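Local coordinates for similar to hydroxylamine oxidoreductase (Kuenenia stuttgartiensis, PDB 6H5L), which probably acts as a multi-haem c-type reductase, carrying electrons along its row of heme c groups inside a large anammox enzyme complex, at residues H102-P107 and V123-H128; W95-H100 and R215-A220; D390-P395 and R504-A509. One frame throughout, in Å; residues are numbered along the deposited sequence.

Contact 1 (H102-P107 and V123-H128). With HEC (heme c), chain E.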
# COMPACT_ATOMS: atom_id res chain seq x y z
N HIS A 102 -5.52 0.35 -28.61
CA HIS A 102 -4.24 0.56 -27.94
C HIS A 102 -3.28 -0.55 -28.35
O HIS A 102 -2.97 -1.45 -27.56
CB HIS A 102 -4.42 0.59 -26.42
CG HIS A 102 -5.46 1.57 -25.95
ND1 HIS A 102 -5.28 2.94 -26.05
CD2 HIS A 102 -6.67 1.39 -25.39
CE1 HIS A 102 -6.35 3.55 -25.56
NE2 HIS A 102 -7.21 2.64 -25.16
N PRO A 103 -2.77 -0.50 -29.59
CA PRO A 103 -1.90 -1.57 -30.09
C PRO A 103 -0.44 -1.45 -29.70
O PRO A 103 0.33 -2.37 -29.99
CB PRO A 103 -2.07 -1.44 -31.61
CG PRO A 103 -2.25 0.03 -31.81
CD PRO A 103 -2.99 0.55 -30.60
N LYS A 104 -0.04 -0.37 -29.05
CA LYS A 104 1.34 -0.16 -28.62
C LYS A 104 1.38 0.16 -27.14
O LYS A 104 2.19 0.98 -26.68
CB LYS A 104 2.00 0.94 -29.45
CG LYS A 104 2.03 0.65 -30.94
CD LYS A 104 2.48 1.85 -31.75
CE LYS A 104 2.50 1.51 -33.24
NZ LYS A 104 2.82 2.70 -34.08
N SER A 105 0.50 -0.47 -26.36
CA SER A 105 0.37 -0.21 -24.94
C SER A 105 1.15 -1.19 -24.07
O SER A 105 1.33 -0.93 -22.87
CB SER A 105 -1.11 -0.24 -24.53
OG SER A 105 -1.70 -1.49 -24.85
N THR A 106 1.61 -2.30 -24.62
CA THR A 106 2.43 -3.27 -23.91
C THR A 106 3.57 -3.70 -24.82
O THR A 106 3.47 -3.56 -26.04
CB THR A 106 1.63 -4.51 -23.48
OG1 THR A 106 1.19 -5.23 -24.64
CG2 THR A 106 0.42 -4.12 -22.64
N PRO A 107 4.68 -4.19 -24.25
CA PRO A 107 5.76 -4.71 -25.11
C PRO A 107 5.30 -5.79 -26.07
O PRO A 107 5.74 -5.81 -27.23
CB PRO A 107 6.78 -5.24 -24.09
CG PRO A 107 6.54 -4.43 -22.87
CD PRO A 107 5.06 -4.18 -22.83
N VAL A 123 1.65 2.70 -40.95
CA VAL A 123 1.80 2.93 -39.52
C VAL A 123 0.44 2.72 -38.86
O VAL A 123 -0.57 3.24 -39.33
CB VAL A 123 2.34 4.34 -39.23
CG1 VAL A 123 1.92 4.81 -37.84
CG2 VAL A 123 3.86 4.35 -39.34
N LEU A 124 0.42 1.94 -37.78
CA LEU A 124 -0.81 1.57 -37.09
C LEU A 124 -0.74 2.04 -35.64
O LEU A 124 -0.36 1.28 -34.75
CB LEU A 124 -1.05 0.06 -37.17
CG LEU A 124 -1.19 -0.50 -38.59
CD1 LEU A 124 -1.31 -2.02 -38.55
CD2 LEU A 124 -2.39 0.12 -39.29
N ASP A 125 -1.11 3.30 -35.41
CA ASP A 125 -1.28 3.79 -34.05
C ASP A 125 -2.60 3.34 -33.44
O ASP A 125 -2.73 3.31 -32.21
CB ASP A 125 -1.19 5.32 -34.02
CG ASP A 125 0.21 5.83 -34.32
OD1 ASP A 125 1.18 5.18 -33.88
OD2 ASP A 125 0.33 6.87 -35.01
N GLU A 126 -3.58 3.00 -34.28
CA GLU A 126 -4.82 2.40 -33.83
C GLU A 126 -5.47 1.71 -35.02
O GLU A 126 -5.23 2.06 -36.17
CB GLU A 126 -5.78 3.43 -33.22
CG GLU A 126 -6.45 4.34 -34.25
CD GLU A 126 -7.55 5.19 -33.64
OE1 GLU A 126 -8.33 5.79 -34.41
OE2 GLU A 126 -7.63 5.26 -32.39
N VAL A 127 -6.30 0.71 -34.72
CA VAL A 127 -7.12 0.03 -35.72
C VAL A 127 -8.54 0.52 -35.54
O VAL A 127 -9.17 0.27 -34.50
CB VAL A 127 -7.02 -1.49 -35.60
CG1 VAL A 127 -7.86 -2.17 -36.68
CG2 VAL A 127 -5.57 -1.94 -35.68
N HIS A 128 -9.06 1.21 -36.55
CA HIS A 128 -10.30 1.96 -36.44
C HIS A 128 -11.45 1.21 -37.11
O HIS A 128 -11.24 0.28 -37.89
CB HIS A 128 -10.13 3.34 -37.08
CG HIS A 128 -11.19 4.33 -36.68
ND1 HIS A 128 -12.39 4.44 -37.35
CD2 HIS A 128 -11.22 5.25 -35.69
CE1 HIS A 128 -13.12 5.38 -36.78
NE2 HIS A 128 -12.42 5.89 -35.78
FE HEC E . -6.44 -7.37 -35.35
CHA HEC E . -4.88 -7.12 -32.33
CHB HEC E . -8.15 -10.14 -34.24
CHC HEC E . -8.29 -7.40 -38.25
CHD HEC E . -4.25 -5.16 -36.78
NA HEC E . -6.52 -8.42 -33.60
C1A HEC E . -5.75 -8.18 -32.47
C2A HEC E . -6.03 -9.22 -31.51
C3A HEC E . -6.93 -10.05 -32.04
C4A HEC E . -7.26 -9.56 -33.37
CMA HEC E . -7.53 -11.31 -31.38
CAA HEC E . -5.42 -9.37 -30.09
CBA HEC E . -5.79 -8.16 -29.24
CGA HEC E . -5.71 -8.51 -27.78
O1A HEC E . -5.53 -9.71 -27.45
O2A HEC E . -5.83 -7.58 -26.93
NB HEC E . -7.89 -8.61 -36.15
C1B HEC E . -8.57 -9.57 -35.43
C2B HEC E . -9.79 -9.88 -36.14
C3B HEC E . -9.82 -9.14 -37.25
C4B HEC E . -8.63 -8.31 -37.27
CMB HEC E . -10.83 -10.93 -35.68
CAB HEC E . -10.93 -9.12 -38.33
CBB HEC E . -12.22 -8.49 -37.77
NC HEC E . -6.28 -6.49 -37.19
C1C HEC E . -7.20 -6.57 -38.22
C2C HEC E . -6.92 -5.49 -39.16
C3C HEC E . -5.70 -5.02 -38.85
C4C HEC E . -5.34 -5.54 -37.54
CMC HEC E . -7.56 -5.41 -40.56
CAC HEC E . -4.90 -3.93 -39.61
CBC HEC E . -5.50 -2.54 -39.35
ND HEC E . -4.82 -6.28 -34.66
C1D HEC E . -4.03 -5.46 -35.45
C2D HEC E . -2.93 -4.97 -34.66
C3D HEC E . -3.13 -5.58 -33.26
C4D HEC E . -4.33 -6.38 -33.36
CMD HEC E . -1.81 -4.02 -35.12
CAD HEC E . -2.23 -5.38 -32.02
CBD HEC E . -1.02 -6.31 -32.10
CGD HEC E . -1.48 -7.75 -32.09
O1D HEC E . -1.50 -8.38 -33.18
O2D HEC E . -1.82 -8.27 -31.00
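Pro103 and Lys104 lean on Leu124 and Asp125 where the two loops flanking helix 107-120 meet, beside one of the heme c groups of this multi-haem cytochrome. Lys104 can be followed outward. Its CB points toward 123-128, CG stands anti to the carbonyl carbon (chi1 -59°), and the chain runs extended from there. CD only skims the other loop, Lys104 CE packs 3.2 Å from Leu124 O, and Lys104 NZ ends 3.0 Å from Asp125 OD1 in a hydrogen-bonded salt bridge. The ammonium meets that oxygen on its anti side, 31° out of the carboxylate plane. Glu117 on helix 107-120 also forms a salt bridge with Lys104 NZ and accepts from the Leu124 backbone N, which ties both loops to the helix they flank. Pro103, by contrast, lays its ring against backbone: Pro103 CD is 3.2 Å and Pro103 CG 3.3 Å from Asp125 O. An alanine here would remove CG and CD and would probably open a gap over the Asp125 carbonyl, giving the loop freedom to turn. Pro103 CB packs 4.0 Å from CAD of the chain E heme, the first carbon of a propionate. Leu124 and Val127 reach the same heme from the second loop; Val127 CG1 touches its CBC at 3.6 Å, and Val127 CG2 lies 3.6 Å from the meso carbon CHD.

Contact 2 (W95-H100 and R215-A220). With HEC (heme c), chain D.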
# COMPACT_ATOMS: atom_id res chain seq x y z
N TRP A 95 -14.49 -1.51 -28.29
CA TRP A 95 -13.40 -1.15 -29.18
C TRP A 95 -12.36 -0.29 -28.48
O TRP A 95 -11.15 -0.48 -28.67
CB TRP A 95 -13.95 -0.43 -30.42
CG TRP A 95 -12.89 0.17 -31.29
CD1 TRP A 95 -12.05 -0.49 -32.15
CD2 TRP A 95 -12.55 1.56 -31.39
NE1 TRP A 95 -11.22 0.40 -32.77
CE2 TRP A 95 -11.50 1.67 -32.32
CE3 TRP A 95 -13.03 2.72 -30.78
CZ2 TRP A 95 -10.92 2.89 -32.66
CZ3 TRP A 95 -12.45 3.93 -31.11
CH2 TRP A 95 -11.41 4.01 -32.05
N ARG A 96 -12.80 0.66 -27.65
CA ARG A 96 -11.86 1.49 -26.90
C ARG A 96 -11.02 0.67 -25.93
O ARG A 96 -9.90 1.08 -25.60
CB ARG A 96 -12.62 2.58 -26.13
CG ARG A 96 -13.30 3.62 -27.00
CD ARG A 96 -13.59 4.88 -26.21
NE ARG A 96 -12.92 6.05 -26.77
CZ ARG A 96 -13.50 6.92 -27.59
NH1 ARG A 96 -14.77 6.75 -27.95
NH2 ARG A 96 -12.81 7.95 -28.05
N SER A 97 -11.52 -0.48 -25.49
CA SER A 97 -10.83 -1.33 -24.54
C SER A 97 -9.99 -2.41 -25.21
O SER A 97 -9.28 -3.15 -24.52
CB SER A 97 -11.83 -1.97 -23.58
OG SER A 97 -11.19 -2.68 -22.54
N SER A 98 -10.05 -2.53 -26.53
CA SER A 98 -9.37 -3.60 -27.24
C SER A 98 -7.94 -3.22 -27.60
O SER A 98 -7.54 -2.06 -27.52
CB SER A 98 -10.14 -3.97 -28.51
OG SER A 98 -10.13 -2.89 -29.43
N GLY A 99 -7.17 -4.23 -28.00
CA GLY A 99 -5.82 -3.99 -28.49
C GLY A 99 -5.78 -3.26 -29.81
O GLY A 99 -4.72 -2.75 -30.19
N HIS A 100 -6.90 -3.19 -30.52
CA HIS A 100 -6.93 -2.43 -31.77
C HIS A 100 -6.93 -0.93 -31.51
O HIS A 100 -6.39 -0.17 -32.32
CB HIS A 100 -8.16 -2.84 -32.59
CG HIS A 100 -8.03 -4.20 -33.21
ND1 HIS A 100 -8.86 -5.25 -32.87
CD2 HIS A 100 -7.17 -4.68 -34.14
CE1 HIS A 100 -8.52 -6.32 -33.57
NE2 HIS A 100 -7.50 -6.00 -34.35
N ARG A 215 -16.71 -10.01 -30.50
CA ARG A 215 -16.70 -8.83 -31.35
C ARG A 215 -16.28 -7.58 -30.59
O ARG A 215 -16.72 -7.34 -29.46
CB ARG A 215 -18.08 -8.61 -31.97
CG ARG A 215 -18.05 -8.47 -33.48
CD ARG A 215 -19.28 -7.75 -34.01
NE ARG A 215 -20.53 -8.21 -33.41
CZ ARG A 215 -21.19 -9.30 -33.80
NH1 ARG A 215 -20.72 -10.05 -34.79
NH2 ARG A 215 -22.32 -9.63 -33.20
N HIS A 216 -15.39 -6.81 -31.22
CA HIS A 216 -15.05 -5.44 -30.85
C HIS A 216 -14.22 -5.36 -29.58
O HIS A 216 -13.69 -4.29 -29.25
CB HIS A 216 -16.32 -4.60 -30.75
CG HIS A 216 -17.01 -4.41 -32.07
ND1 HIS A 216 -18.36 -4.61 -32.24
CD2 HIS A 216 -16.52 -4.05 -33.28
CE1 HIS A 216 -18.68 -4.38 -33.50
NE2 HIS A 216 -17.58 -4.04 -34.15
N LYS A 217 -14.07 -6.47 -28.87
CA LYS A 217 -13.00 -6.58 -27.88
C LYS A 217 -11.84 -7.40 -28.41
O LYS A 217 -10.69 -7.10 -28.07
CB LYS A 217 -13.52 -7.20 -26.58
CG LYS A 217 -13.36 -6.29 -25.36
CD LYS A 217 -13.55 -7.06 -24.05
CE LYS A 217 -13.23 -6.19 -22.84
NZ LYS A 217 -14.45 -5.59 -22.23
N PHE A 218 -12.12 -8.40 -29.24
CA PHE A 218 -11.12 -9.21 -29.93
C PHE A 218 -9.97 -9.58 -29.00
O PHE A 218 -8.80 -9.33 -29.28
CB PHE A 218 -10.62 -8.49 -31.18
CG PHE A 218 -11.69 -8.25 -32.21
CD1 PHE A 218 -12.21 -9.30 -32.95
CD2 PHE A 218 -12.18 -6.98 -32.45
CE1 PHE A 218 -13.19 -9.09 -33.90
CE2 PHE A 218 -13.17 -6.76 -33.39
CZ PHE A 218 -13.67 -7.82 -34.12
N SER A 219 -10.34 -10.17 -27.87
CA SER A 219 -9.40 -10.45 -26.79
C SER A 219 -8.81 -11.84 -26.96
O SER A 219 -9.54 -12.83 -26.96
CB SER A 219 -10.10 -10.32 -25.44
OG SER A 219 -9.30 -10.86 -24.40
N ALA A 220 -7.48 -11.91 -27.10
CA ALA A 220 -6.81 -13.20 -27.11
C ALA A 220 -6.98 -13.92 -25.78
O ALA A 220 -7.00 -15.15 -25.74
CB ALA A 220 -5.32 -13.02 -27.44
FE HEC D . -17.41 -3.73 -36.13
CHA HEC D . -19.84 -5.98 -36.96
CHB HEC D . -19.88 -1.38 -35.46
CHC HEC D . -15.03 -1.36 -35.51
CHD HEC D . -14.92 -6.00 -36.91
NA HEC D . -19.47 -3.69 -36.18
C1A HEC D . -20.27 -4.73 -36.60
C2A HEC D . -21.65 -4.28 -36.59
C3A HEC D . -21.66 -3.00 -36.18
C4A HEC D . -20.29 -2.61 -35.91
CMA HEC D . -22.87 -2.05 -35.99
CAA HEC D . -22.84 -5.19 -37.02
CBA HEC D . -23.99 -5.24 -36.01
CGA HEC D . -23.52 -5.69 -34.65
O1A HEC D . -22.87 -6.76 -34.56
O2A HEC D . -23.82 -4.98 -33.66
NB HEC D . -17.45 -1.73 -35.62
C1B HEC D . -18.57 -0.97 -35.33
C2B HEC D . -18.12 0.32 -34.85
C3B HEC D . -16.78 0.33 -34.87
C4B HEC D . -16.34 -0.97 -35.35
CMB HEC D . -19.05 1.47 -34.42
CAB HEC D . -15.84 1.48 -34.45
CBB HEC D . -15.88 1.68 -32.91
NC HEC D . -15.37 -3.69 -36.20
C1C HEC D . -14.58 -2.59 -35.91
C2C HEC D . -13.19 -3.00 -35.96
C3C HEC D . -13.16 -4.24 -36.48
C4C HEC D . -14.52 -4.73 -36.56
CMC HEC D . -12.01 -2.01 -35.88
CAC HEC D . -11.89 -5.05 -36.82
CBC HEC D . -11.03 -5.34 -35.57
ND HEC D . -17.38 -5.66 -36.88
C1D HEC D . -16.23 -6.44 -36.99
C2D HEC D . -16.63 -7.82 -37.22
C3D HEC D . -18.16 -7.80 -37.23
C4D HEC D . -18.54 -6.42 -37.02
CMD HEC D . -15.73 -9.05 -37.41
CAD HEC D . -19.10 -9.00 -37.44
CBD HEC D . -19.10 -9.33 -38.93
CGD HEC D . -20.19 -10.32 -39.22
O1D HEC D . -20.79 -10.87 -38.26
O2D HEC D . -20.45 -10.56 -40.43
O HOH W 1 -11.30 -3.91 -31.61
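Trp95, Ser98 and His100 pack against His216, Lys217 and Phe218 in a buried contact between the end of helix 89-97, with the turn after it, and the loop leading into helix 220-224. Backbone oxygens of the loop face Ser98, whose CB lies 3.2 Å from Lys217 O. Ser98 OG sits between the backbone N and the carbonyl carbon (chi1 66°), from where it donates to Trp95 O at 2.7 Å and accepts from a water. That water also takes a hydrogen bond from His100 ND1 at 3.1 Å, and gives a weak one to His216 O, linking both segments; together with the iron bond of His100 NE2 it would restrain the His100 ring. The site is a bis-histidine multi-haem arrangement: His216 NE2 binds the iron of the chain D heme at 2.0 Å, with His133 as the other ligand, while His100 NE2 and His153 hold the iron of the next heme. Phe218 comes to the edge of the His100 ring, CG in its plane, the two planes being 84° apart. Methyl CBC of the chain D heme lies over one His100 face, 3.4 Å from His100 CE1, and equally close to Phe218 CE2. Trp95 offers a face to the heme CBB, while its NE1 donates to Val127 O. Arg215, beside His216, makes a cation-pi contact with Phe358 of the second subunit.

Contact 3 (D390-P395 and R504-A509)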
# COMPACT_ATOMS: atom_id res chain seq x y z
N ASP A 390 -36.78 -57.66 -45.90
CA ASP A 390 -37.98 -58.48 -45.76
C ASP A 390 -39.26 -57.72 -46.08
O ASP A 390 -40.35 -58.29 -45.95
CB ASP A 390 -38.06 -59.05 -44.34
CG ASP A 390 -36.88 -59.96 -44.01
OD1 ASP A 390 -36.24 -60.47 -44.95
OD2 ASP A 390 -36.60 -60.16 -42.80
N GLY A 391 -39.16 -56.46 -46.52
CA GLY A 391 -40.34 -55.70 -46.90
C GLY A 391 -41.32 -55.50 -45.77
O GLY A 391 -42.54 -55.48 -45.99
N LEU A 392 -40.82 -55.34 -44.56
CA LEU A 392 -41.65 -55.13 -43.39
C LEU A 392 -41.73 -53.67 -42.97
O LEU A 392 -42.48 -53.34 -42.04
CB LEU A 392 -41.14 -55.99 -42.22
CG LEU A 392 -41.07 -57.48 -42.55
CD1 LEU A 392 -40.51 -58.26 -41.38
CD2 LEU A 392 -42.44 -58.03 -42.95
N LEU A 393 -40.97 -52.79 -43.62
CA LEU A 393 -41.08 -51.36 -43.34
C LEU A 393 -42.46 -50.86 -43.73
O LEU A 393 -42.92 -51.07 -44.86
CB LEU A 393 -40.00 -50.60 -44.11
CG LEU A 393 -39.65 -49.18 -43.66
CD1 LEU A 393 -38.89 -49.20 -42.35
CD2 LEU A 393 -38.85 -48.50 -44.75
N TYR A 394 -43.15 -50.20 -42.79
CA TYR A 394 -44.51 -49.73 -43.01
C TYR A 394 -44.60 -48.25 -42.65
O TYR A 394 -44.32 -47.89 -41.49
CB TYR A 394 -45.52 -50.55 -42.21
CG TYR A 394 -46.95 -50.14 -42.44
CD1 TYR A 394 -47.66 -50.58 -43.55
CD2 TYR A 394 -47.61 -49.31 -41.54
CE1 TYR A 394 -48.97 -50.21 -43.76
CE2 TYR A 394 -48.92 -48.93 -41.74
CZ TYR A 394 -49.60 -49.38 -42.85
OH TYR A 394 -50.91 -49.00 -43.05
N PRO A 395 -44.98 -47.37 -43.58
CA PRO A 395 -45.23 -47.69 -44.99
C PRO A 395 -43.93 -47.95 -45.75
O PRO A 395 -42.87 -47.53 -45.30
CB PRO A 395 -45.93 -46.44 -45.53
CG PRO A 395 -46.39 -45.69 -44.31
CD PRO A 395 -45.36 -45.98 -43.27
N ARG A 504 -42.31 -56.22 -33.42
CA ARG A 504 -43.67 -55.75 -33.60
C ARG A 504 -44.07 -55.77 -35.07
O ARG A 504 -45.20 -56.14 -35.41
CB ARG A 504 -43.82 -54.35 -33.02
CG ARG A 504 -45.21 -53.99 -32.54
CD ARG A 504 -45.11 -53.24 -31.22
NE ARG A 504 -44.07 -52.21 -31.27
CZ ARG A 504 -43.37 -51.81 -30.22
NH1 ARG A 504 -43.57 -52.36 -29.03
NH2 ARG A 504 -42.44 -50.87 -30.36
N LEU A 505 -43.15 -55.37 -35.95
CA LEU A 505 -43.46 -55.36 -37.38
C LEU A 505 -43.53 -56.77 -37.96
O LEU A 505 -44.32 -57.02 -38.88
CB LEU A 505 -42.42 -54.53 -38.13
CG LEU A 505 -42.47 -53.02 -37.88
CD1 LEU A 505 -41.25 -52.33 -38.47
CD2 LEU A 505 -43.75 -52.43 -38.45
N ARG A 506 -42.73 -57.70 -37.43
CA ARG A 506 -42.83 -59.08 -37.88
C ARG A 506 -44.09 -59.74 -37.34
O ARG A 506 -44.69 -60.58 -38.01
CB ARG A 506 -41.58 -59.86 -37.45
CG ARG A 506 -40.29 -59.29 -38.00
CD ARG A 506 -39.08 -60.13 -37.62
NE ARG A 506 -37.85 -59.55 -38.16
CZ ARG A 506 -37.42 -59.74 -39.40
NH1 ARG A 506 -38.11 -60.50 -40.24
NH2 ARG A 506 -36.29 -59.17 -39.81
N ARG A 507 -44.50 -59.37 -36.12
CA ARG A 507 -45.72 -59.91 -35.54
C ARG A 507 -46.95 -59.46 -36.32
O ARG A 507 -47.85 -60.26 -36.60
CB ARG A 507 -45.83 -59.49 -34.08
CG ARG A 507 -47.00 -60.09 -33.33
CD ARG A 507 -47.03 -59.60 -31.90
NE ARG A 507 -48.02 -60.29 -31.08
CZ ARG A 507 -48.24 -60.03 -29.80
NH1 ARG A 507 -47.54 -59.09 -29.18
NH2 ARG A 507 -49.16 -60.71 -29.12
N LEU A 508 -47.00 -58.18 -36.68
CA LEU A 508 -48.13 -57.67 -37.46
C LEU A 508 -48.19 -58.32 -38.83
O LEU A 508 -49.27 -58.66 -39.32
CB LEU A 508 -48.03 -56.15 -37.60
CG LEU A 508 -49.01 -55.32 -36.77
CD1 LEU A 508 -48.93 -55.66 -35.29
CD2 LEU A 508 -48.76 -53.83 -36.99
N ALA A 509 -47.03 -58.51 -39.47
CA ALA A 509 -47.02 -59.14 -40.79
C ALA A 509 -47.42 -60.61 -40.71
O ALA A 509 -48.11 -61.12 -41.60
CB ALA A 509 -45.63 -59.00 -41.42
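Leu392 and Leu505 bring their CA atoms to 6.3 Å where the chain, leaving helix 356-389 through a Schellman motif with Gly391 at positive phi (61°), passes alongside helix 480-513. Leu392 carries most of the apolar contact. Its CG stands anti to the carbonyl carbon (chi1 -56°); from there Leu392 CD2 reaches Ala509 CB at 3.7 Å, while Leu392 CD1 lies over one face of the Arg506 guanidinium, 3.5 Å from Arg506 NH1, and touches CG of the same arginine. The two side chains meet at about a right angle. Arg506 stays extended from CG to NE and grips a single oxygen end-on: Arg506 NH1 is 3.0 Å and Arg506 NH2 3.2 Å from Asp390 OD2. That oxygen lies in the guanidinium plane, but the carboxylate plane is turned 71° from it, unlike a flat two-oxygen pairing. Leu505 CD1 lies 3.9 Å from Leu392 O, and Leu505 CD2 sits beside the same oxygen. Arg506 and Leu392 also pack on Leu387, in the last turns of helix 356-389, and subunit neighbours adjoin the contact: Arg507 of the second subunit makes a cation-pi contact with Tyr394, and Leu508 packs on Leu508 of the third, from helix 480-513.

In the fold
Contacts 1 and 2 are neighbours, with centres about 11 Å apart, and contact 1 is nested along the chain inside the loop that contact 2 closes. They touch directly: Val127 N lies 2.6 Å from His100 O, a probable hydrogen bond, so the loop after helix 107-120 is tied to the turn that follows helix 89-97. Residues of both line the chain E heme. Contact 3 comes later in sequence, on the opposite side of the chain's centre, about 70 Å from contact 1 and 61 Å from contact 2 between centres. There the loop leaving helix 356-389 packs on the long helix 480-513. Contacts 2 and 3 both reach the second subunit, one beside hemes, the other beside the C-terminal helix 480-513.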